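Long-range contact in ECXA (Escherichia coli, PDB 4L63), which binds a zinc ion and is probably a metallopeptidase of the metzincin type: residues V186-M199 and G225-M237. Residues are numbered along the deposited sequence; the frame is centred on the assembly and turned at random.
Sequences VARCRLLNQAPSIM and GPSRNDIEGVRVM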
ATOM      1  N   VAL A 186     -14.082   2.108   4.874  1.00 30.38           N
ATOM      2  CA  VAL A 186     -13.945   0.788   4.275  1.00 31.00           C
ATOM      3  C   VAL A 186     -13.041   0.862   3.040  1.00 30.30           C
ATOM      4  O   VAL A 186     -12.855   1.934   2.455  1.00 29.66           O
ATOM      5  CB  VAL A 186     -15.313   0.196   3.880  1.00 32.69           C
ATOM      6  CG1 VAL A 186     -16.171  -0.047   5.126  1.00 33.75           C
ATOM      7  CG2 VAL A 186     -16.048   1.134   2.920  1.00 32.94           C
ATOM      8  N   ALA A 187     -12.476  -0.283   2.668  1.00 30.69           N
ATOM      9  CA  ALA A 187     -11.839  -0.451   1.360  1.00 30.63           C
ATOM     10  C   ALA A 187     -10.744   0.572   1.072  1.00 36.98           C
ATOM     11  O   ALA A 187     -10.561   0.975  -0.079  1.00 29.40           O
ATOM     12  CB  ALA A 187     -12.906  -0.392   0.253  1.00 31.81           C
ATOM     13  N   ARG A 188     -10.019   0.997   2.104  1.00 28.41           N
ATOM     14  CA  ARG A 188      -8.989   2.020   1.906  1.00 27.49           C
ATOM     15  C   ARG A 188      -7.964   1.612   0.855  1.00 27.56           C
ATOM     16  O   ARG A 188      -7.465   0.478   0.850  1.00 27.97           O
ATOM     17  CB  ARG A 188      -8.263   2.323   3.210  1.00 26.96           C
ATOM     18  CG  ARG A 188      -7.029   3.200   3.011  1.00 29.77           C
ATOM     19  CD  ARG A 188      -6.236   3.255   4.293  1.00 31.79           C
ATOM     20  NE  ARG A 188      -7.010   3.954   5.308  1.00 40.90           N
ATOM     21  CZ  ARG A 188      -6.519   4.355   6.474  1.00 53.39           C
ATOM     22  NH1 ARG A 188      -7.297   5.004   7.333  1.00 45.67           N
ATOM     23  NH2 ARG A 188      -5.247   4.120   6.771  1.00 52.10           N
ATOM     24  N   CYS A 189      -7.651   2.547  -0.031  1.00 27.41           N
ATOM     25  CA  CYS A 189      -6.560   2.337  -0.965  1.00 27.62           C
ATOM     26  C   CYS A 189      -5.966   3.676  -1.342  1.00 28.85           C
ATOM     27  O   CYS A 189      -6.553   4.436  -2.111  1.00 30.15           O
ATOM     28  CB  CYS A 189      -7.031   1.586  -2.202  1.00 28.68           C
ATOM     29  SG  CYS A 189      -5.657   1.307  -3.367  1.00 31.66           S
ATOM     30  N   ARG A 190      -4.815   3.975  -0.752  1.00 26.98           N
ATOM     31  CA  ARG A 190      -4.109   5.215  -1.050  0.58 27.09           C
ATOM     32  C   ARG A 190      -3.050   5.034  -2.122  1.00 27.76           C
ATOM     33  O   ARG A 190      -2.607   6.012  -2.725  1.00 29.75           O
ATOM     34  CB  ARG A 190      -3.457   5.772   0.212  0.58 26.72           C
ATOM     35  CG  ARG A 190      -4.472   6.288   1.224  0.58 26.38           C
ATOM     36  CD  ARG A 190      -3.792   6.522   2.556  0.58 29.90           C
ATOM     37  NE  ARG A 190      -3.322   5.261   3.119  0.58 34.45           N
ATOM     38  CZ  ARG A 190      -2.866   5.130   4.359  0.58 41.81           C
ATOM     39  NH1 ARG A 190      -2.823   6.184   5.160  0.58 39.17           N
ATOM     40  NH2 ARG A 190      -2.460   3.946   4.796  0.58 42.44           N
ATOM     41  N   LEU A 191      -2.646   3.791  -2.364  1.00 27.99           N
ATOM     42  CA  LEU A 191      -1.546   3.538  -3.318  1.00 28.85           C
ATOM     43  C   LEU A 191      -1.934   3.613  -4.793  1.00 34.34           C
ATOM     44  O   LEU A 191      -1.067   3.780  -5.648  1.00 35.65           O
ATOM     45  CB  LEU A 191      -0.916   2.172  -3.032  1.00 29.67           C
ATOM     46  CG  LEU A 191      -0.070   2.113  -1.754  1.00 30.14           C
ATOM     47  CD1 LEU A 191       0.284   0.664  -1.403  1.00 32.04           C
ATOM     48  CD2 LEU A 191       1.208   2.924  -1.943  1.00 29.22           C
ATOM     49  N   LEU A 192      -3.217   3.495  -5.106  1.00 29.96           N
ATOM     50  CA  LEU A 192      -3.630   3.508  -6.520  1.00 31.30           C
ATOM     51  C   LEU A 192      -4.313   4.829  -6.871  1.00 33.43           C
ATOM     52  O   LEU A 192      -5.325   5.186  -6.262  1.00 34.67           O
ATOM     53  CB  LEU A 192      -4.562   2.325  -6.822  1.00 31.89           C
ATOM     54  CG  LEU A 192      -3.924   0.932  -6.733  1.00 32.22           C
ATOM     55  CD1 LEU A 192      -4.969  -0.188  -6.878  1.00 33.04           C
ATOM     56  CD2 LEU A 192      -2.833   0.754  -7.762  1.00 33.41           C
ATOM     57  N   ASN A 193      -3.757   5.568  -7.832  1.00 32.76           N
ATOM     58  CA  ASN A 193      -4.381   6.826  -8.227  1.00 37.51           C
ATOM     59  C   ASN A 193      -5.715   6.548  -8.920  1.00 41.35           C
ATOM     60  O   ASN A 193      -5.907   5.484  -9.516  1.00 35.16           O
ATOM     61  CB  ASN A 193      -3.466   7.658  -9.137  1.00 38.18           C
ATOM     62  CG  ASN A 193      -3.980   9.091  -9.325  1.00 50.43           C
ATOM     63  OD1 ASN A 193      -4.557   9.690  -8.408  1.00 41.05           O
ATOM     64  ND2 ASN A 193      -3.777   9.638 -10.517  1.00 47.77           N
ATOM     65  N   GLN A 194      -6.637   7.501  -8.809  1.00 37.80           N
ATOM     66  CA  GLN A 194      -8.018   7.324  -9.242  1.00 35.71           C
ATOM     67  C   GLN A 194      -8.759   8.660  -9.125  1.00 37.91           C
ATOM     68  O   GLN A 194      -8.256   9.615  -8.519  1.00 35.64           O
ATOM     69  CB  GLN A 194      -8.727   6.255  -8.399  1.00 34.64           C
ATOM     70  CG  GLN A 194      -8.565   6.461  -6.892  1.00 36.51           C
ATOM     71  CD  GLN A 194      -9.172   5.340  -6.068  1.00 34.75           C
ATOM     72  OE1 GLN A 194     -10.394   5.266  -5.885  1.00 33.90           O
ATOM     73  NE2 GLN A 194      -8.322   4.436  -5.593  1.00 35.07           N
ATOM     74  N   ALA A 195      -9.958   8.717  -9.683  1.00 37.68           N
ATOM     75  CA  ALA A 195     -10.789   9.918  -9.602  1.00 40.29           C
ATOM     76  C   ALA A 195     -11.298  10.133  -8.179  1.00 36.93           C
ATOM     77  O   ALA A 195     -11.357   9.187  -7.394  1.00 35.51           O
ATOM     78  CB  ALA A 195     -11.960   9.811 -10.575  1.00 40.82           C
ATOM     79  N   PRO A 196     -11.668  11.379  -7.837  1.00 37.41           N
ATOM     80  CA  PRO A 196     -12.342  11.576  -6.545  1.00 36.34           C
ATOM     81  C   PRO A 196     -13.618  10.740  -6.418  1.00 42.14           C
ATOM     82  O   PRO A 196     -14.280  10.440  -7.422  1.00 38.34           O
ATOM     83  CB  PRO A 196     -12.672  13.079  -6.536  1.00 37.64           C
ATOM     84  CG  PRO A 196     -12.566  13.518  -7.976  1.00 43.50           C
ATOM     85  CD  PRO A 196     -11.493  12.643  -8.572  1.00 39.85           C
ATOM     86  N   SER A 197     -13.948  10.357  -5.188  1.00 35.33           N
ATOM     87  CA  SER A 197     -15.173   9.612  -4.922  1.00 38.95           C
ATOM     88  C   SER A 197     -16.392  10.444  -5.311  1.00 37.83           C
ATOM     89  O   SER A 197     -16.392  11.662  -5.174  1.00 38.30           O
ATOM     90  CB  SER A 197     -15.253   9.223  -3.444  1.00 35.79           C
ATOM     91  OG  SER A 197     -16.483   8.585  -3.139  1.00 35.62           O
ATOM     92  N   ILE A 198     -17.426   9.776  -5.805  1.00 39.30           N
ATOM     93  CA  ILE A 198     -18.675  10.446  -6.108  1.00 41.48           C
ATOM     94  C   ILE A 198     -19.488  10.609  -4.816  1.00 41.09           C
ATOM     95  O   ILE A 198     -20.559  11.220  -4.810  1.00 42.84           O
ATOM     96  CB  ILE A 198     -19.468   9.669  -7.185  1.00 43.68           C
ATOM     97  CG1 ILE A 198     -20.558  10.558  -7.803  1.00 47.33           C
ATOM     98  CG2 ILE A 198     -19.985   8.346  -6.622  1.00 43.36           C
ATOM     99  CD1 ILE A 198     -21.130  10.023  -9.101  1.00 54.70           C
ATOM    100  N   MET A 199     -18.953  10.082  -3.714  1.00 39.02           N
ATOM    101  CA  MET A 199     -19.593  10.242  -2.404  1.00 38.70           C
ATOM    102  C   MET A 199     -18.936  11.338  -1.570  1.00 37.64           C
ATOM    103  O   MET A 199     -19.082  11.357  -0.344  1.00 36.97           O
ATOM    104  CB  MET A 199     -19.568   8.930  -1.623  1.00 37.67           C
ATOM    105  CG  MET A 199     -20.157   7.757  -2.380  1.00 39.35           C
ATOM    106  SD  MET A 199     -21.855   8.102  -2.901  1.00 42.00           S
ATOM    107  CE  MET A 199     -22.695   8.278  -1.313  1.00 42.01           C
ATOM    108  N   GLY A 225     -19.021   9.095 -12.287  1.00 56.06           N
ATOM    109  CA  GLY A 225     -19.348   7.749 -11.864  1.00 55.00           C
ATOM    110  C   GLY A 225     -18.595   7.353 -10.610  1.00 53.78           C
ATOM    111  O   GLY A 225     -17.722   8.091 -10.153  1.00 49.58           O
ATOM    112  N   PRO A 226     -18.924   6.177 -10.054  1.00 51.41           N
ATOM    113  CA  PRO A 226     -18.252   5.649  -8.864  1.00 46.27           C
ATOM    114  C   PRO A 226     -16.761   5.490  -9.125  1.00 48.83           C
ATOM    115  O   PRO A 226     -16.392   5.022 -10.197  1.00 45.51           O
ATOM    116  CB  PRO A 226     -18.908   4.279  -8.656  1.00 45.94           C
ATOM    117  CG  PRO A 226     -20.145   4.287  -9.505  1.00 51.34           C
ATOM    118  CD  PRO A 226     -19.858   5.203 -10.642  1.00 54.49           C
ATOM    119  N   SER A 227     -15.918   5.876  -8.175  1.00 41.51           N
ATOM    120  CA  SER A 227     -14.481   5.670  -8.332  1.00 40.54           C
ATOM    121  C   SER A 227     -14.114   4.215  -8.074  1.00 39.84           C
ATOM    122  O   SER A 227     -14.963   3.425  -7.667  1.00 39.91           O
ATOM    123  CB  SER A 227     -13.706   6.567  -7.374  1.00 43.74           C
ATOM    124  OG  SER A 227     -13.922   6.132  -6.039  1.00 39.53           O
ATOM    125  N   ARG A 228     -12.848   3.861  -8.302  1.00 39.67           N
ATOM    126  CA  ARG A 228     -12.375   2.523  -7.962  1.00 39.45           C
ATOM    127  C   ARG A 228     -12.678   2.199  -6.502  1.00 37.54           C
ATOM    128  O   ARG A 228     -13.211   1.134  -6.194  1.00 37.91           O
ATOM    129  CB  ARG A 228     -10.872   2.369  -8.205  1.00 39.78           C
ATOM    130  CG  ARG A 228     -10.376   0.957  -7.893  1.00 44.08           C
ATOM    131  CD  ARG A 228      -9.063   0.972  -7.128  1.00 42.52           C
ATOM    132  NE  ARG A 228      -8.616  -0.368  -6.756  1.00 40.55           N
ATOM    133  CZ  ARG A 228      -8.653  -0.844  -5.512  1.00 41.02           C
ATOM    134  NH1 ARG A 228      -9.119  -0.083  -4.517  1.00 37.32           N
ATOM    135  NH2 ARG A 228      -8.219  -2.074  -5.262  1.00 41.01           N
ATOM    136  N   ASN A 229     -12.354   3.121  -5.602  1.00 35.95           N
ATOM    137  CA  ASN A 229     -12.582   2.858  -4.183  1.00 34.51           C
ATOM    138  C   ASN A 229     -14.073   2.814  -3.835  1.00 34.65           C
ATOM    139  O   ASN A 229     -14.474   2.049  -2.954  1.00 34.30           O
ATOM    140  CB  ASN A 229     -11.858   3.889  -3.312  1.00 33.45           C
ATOM    141  CG  ASN A 229     -10.351   3.675  -3.302  1.00 33.66           C
ATOM    142  OD1 ASN A 229      -9.850   2.768  -3.959  1.00 34.60           O
ATOM    143  ND2 ASN A 229      -9.628   4.491  -2.545  1.00 33.35           N
ATOM    144  N   ASP A 230     -14.887   3.626  -4.511  1.00 35.61           N
ATOM    145  CA  ASP A 230     -16.341   3.567  -4.323  1.00 36.55           C
ATOM    146  C   ASP A 230     -16.861   2.156  -4.604  1.00 37.77           C
ATOM    147  O   ASP A 230     -17.677   1.616  -3.856  1.00 38.04           O
ATOM    148  CB  ASP A 230     -17.062   4.559  -5.241  1.00 38.30           C
ATOM    149  CG  ASP A 230     -16.903   5.999  -4.802  1.00 43.38           C
ATOM    150  OD1 ASP A 230     -16.617   6.246  -3.609  1.00 40.95           O
ATOM    151  OD2 ASP A 230     -17.070   6.891  -5.663  1.00 44.63           O
ATOM    152  N   ILE A 231     -16.378   1.571  -5.695  1.00 38.98           N
ATOM    153  CA  ILE A 231     -16.789   0.229  -6.105  1.00 40.92           C
ATOM    154  C   ILE A 231     -16.340  -0.813  -5.081  1.00 40.05           C
ATOM    155  O   ILE A 231     -17.112  -1.682  -4.692  1.00 41.27           O
ATOM    156  CB  ILE A 231     -16.216  -0.131  -7.497  1.00 42.86           C
ATOM    157  CG1 ILE A 231     -16.788   0.797  -8.572  1.00 44.50           C
ATOM    158  CG2 ILE A 231     -16.485  -1.583  -7.833  1.00 45.32           C
ATOM    159  CD1 ILE A 231     -18.307   0.736  -8.714  1.00 47.86           C
ATOM    160  N   GLU A 232     -15.091  -0.718  -4.634  1.00 38.42           N
ATOM    161  CA  GLU A 232     -14.592  -1.622  -3.603  1.00 37.96           C
ATOM    162  C   GLU A 232     -15.345  -1.444  -2.279  1.00 36.89           C
ATOM    163  O   GLU A 232     -15.523  -2.409  -1.525  1.00 37.54           O
ATOM    164  CB  GLU A 232     -13.091  -1.409  -3.387  1.00 36.95           C
ATOM    165  CG  GLU A 232     -12.243  -1.886  -4.554  1.00 44.01           C
ATOM    166  CD  GLU A 232     -12.561  -3.315  -4.950  1.00 56.52           C
ATOM    167  OE1 GLU A 232     -12.533  -4.202  -4.071  1.00 57.12           O
ATOM    168  OE2 GLU A 232     -12.843  -3.549  -6.143  1.00 64.99           O
ATOM    169  N   GLY A 233     -15.779  -0.213  -2.004  1.00 35.74           N
ATOM    170  CA  GLY A 233     -16.556   0.077  -0.813  1.00 35.22           C
ATOM    171  C   GLY A 233     -17.857  -0.714  -0.808  1.00 37.13           C
ATOM    172  O   GLY A 233     -18.230  -1.311   0.202  1.00 37.52           O
ATOM    173  N   VAL A 234     -18.546  -0.725  -1.944  1.00 38.85           N
ATOM    174  CA  VAL A 234     -19.805  -1.465  -2.049  1.00 41.42           C
ATOM    175  C   VAL A 234     -19.570  -2.978  -1.976  1.00 42.86           C
ATOM    176  O   VAL A 234     -20.381  -3.702  -1.396  1.00 47.11           O
ATOM    177  CB  VAL A 234     -20.568  -1.088  -3.338  1.00 50.46           C
ATOM    178  CG1 VAL A 234     -21.831  -1.939  -3.502  1.00 47.02           C
ATOM    179  CG2 VAL A 234     -20.941   0.390  -3.302  1.00 42.93           C
ATOM    180  N   ARG A 235     -18.466  -3.461  -2.548  1.00 42.68           N
ATOM    181  CA  ARG A 235     -18.091  -4.873  -2.387  1.00 44.40           C
ATOM    182  C   ARG A 235     -17.988  -5.270  -0.920  1.00 43.62           C
ATOM    183  O   ARG A 235     -18.377  -6.370  -0.540  1.00 45.87           O
ATOM    184  CB  ARG A 235     -16.762  -5.183  -3.070  1.00 45.65           C
ATOM    185  CG  ARG A 235     -16.852  -5.308  -4.556  1.00 52.27           C
ATOM    186  CD  ARG A 235     -15.626  -5.994  -5.150  1.00 49.47           C
ATOM    187  NE  ARG A 235     -15.833  -6.170  -6.582  1.00 59.08           N
ATOM    188  CZ  ARG A 235     -16.591  -7.129  -7.102  1.00 69.68           C
ATOM    189  NH1 ARG A 235     -17.197  -8.001  -6.305  1.00 68.41           N
ATOM    190  NH2 ARG A 235     -16.744  -7.222  -8.418  1.00 78.49           N
ATOM    191  N   VAL A 236     -17.445  -4.377  -0.101  1.00 40.90           N
ATOM    192  CA  VAL A 236     -17.412  -4.588   1.338  1.00 40.40           C
ATOM    193  C   VAL A 236     -18.830  -4.618   1.918  1.00 41.66           C
ATOM    194  O   VAL A 236     -19.164  -5.509   2.704  1.00 43.29           O
ATOM    195  CB  VAL A 236     -16.585  -3.501   2.044  1.00 37.78           C
ATOM    196  CG1 VAL A 236     -16.741  -3.608   3.550  1.00 37.76           C
ATOM    197  CG2 VAL A 236     -15.108  -3.633   1.644  1.00 37.23           C
ATOM    198  N   MET A 237     -19.663  -3.662   1.504  1.00 41.42           N
ATOM    199  CA  MET A 237     -21.035  -3.556   2.011  1.00 43.06           C
ATOM    200  C   MET A 237     -21.881  -4.739   1.564  1.00 46.50           C
ATOM    201  O   MET A 237     -22.888  -5.053   2.199  1.00 48.57           O
ATOM    202  CB  MET A 237     -21.703  -2.255   1.555  1.00 42.75           C
ATOM    203  CG  MET A 237     -20.999  -0.969   2.024  1.00 40.08           C
ATOM    204  SD  MET A 237     -20.568  -0.947   3.778  1.00 39.00           S
ATOM    205  CE  MET A 237     -22.189  -0.927   4.545  1.00 41.60           C
TER
HETATM  206  O   HOH W   1     -11.856   7.567  -5.063  1.00 33.93           O
HETATM  207  O   HOH W   2     -15.606   9.922  -9.743  1.00 40.80           O
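Val-186 starts the contact by laying CG1 against CG1 of Val-236, on the helix that begins at Arg-228. The loop 186-199 then runs along this helix down to its N-terminus and ends at Met-199, whose side chain packs against the zinc ligands His-160 and His-164, consistent with the Met-turn of metzincins. Ala-187 sets its methyl on the helix backbone, CB 3.7 Å from Gly-233 N. Cys-189, disulfide-bonded to Cys-252, accepts through its O a nearly straight bond from Asn-229 ND2 (3.1 Å); the O lies in the plane of the Asn-229 amide. The SG of Cys-189 lies over one face of the Arg-228 guanidinium, toward the rim, opposite Glu-232 CG, while Arg-228 NH1 also bonds Ser-251. Leu-192 CD1 touches Arg-228 NE. Gln-194 has CG between its backbone N and carbonyl carbon (chi1 50°), and the chain, extended from there, carries its amide across that of Asn-229, planes 73° apart. Its OE1 accepts from the backbone N-H of Asn-229, and its NE2 donates to Leu-192 O. Gln-194 NE2 also meets Asn-229 OD1 at 2.8 Å from above the carbonyl plane; Arg-228 NH1 grips this oxygen from the opposite face, and ND2 also reaches Lys-10 O. A water links Gln-194 OE1, Ala-195 O and Ser-227 OG. Ser-197 OG accepts from Met-199 N in an ST turn. Ile-198 packs CG2 on Pro-226 CA. Asp-230 and Ser-227 form the helix's capping box, and the carboxylate also serves the loop: Asp-230 OD2 accepts from Ser-227 N above its plane and from Ile-198 N, 2.9 Å away, on its syn lone pair.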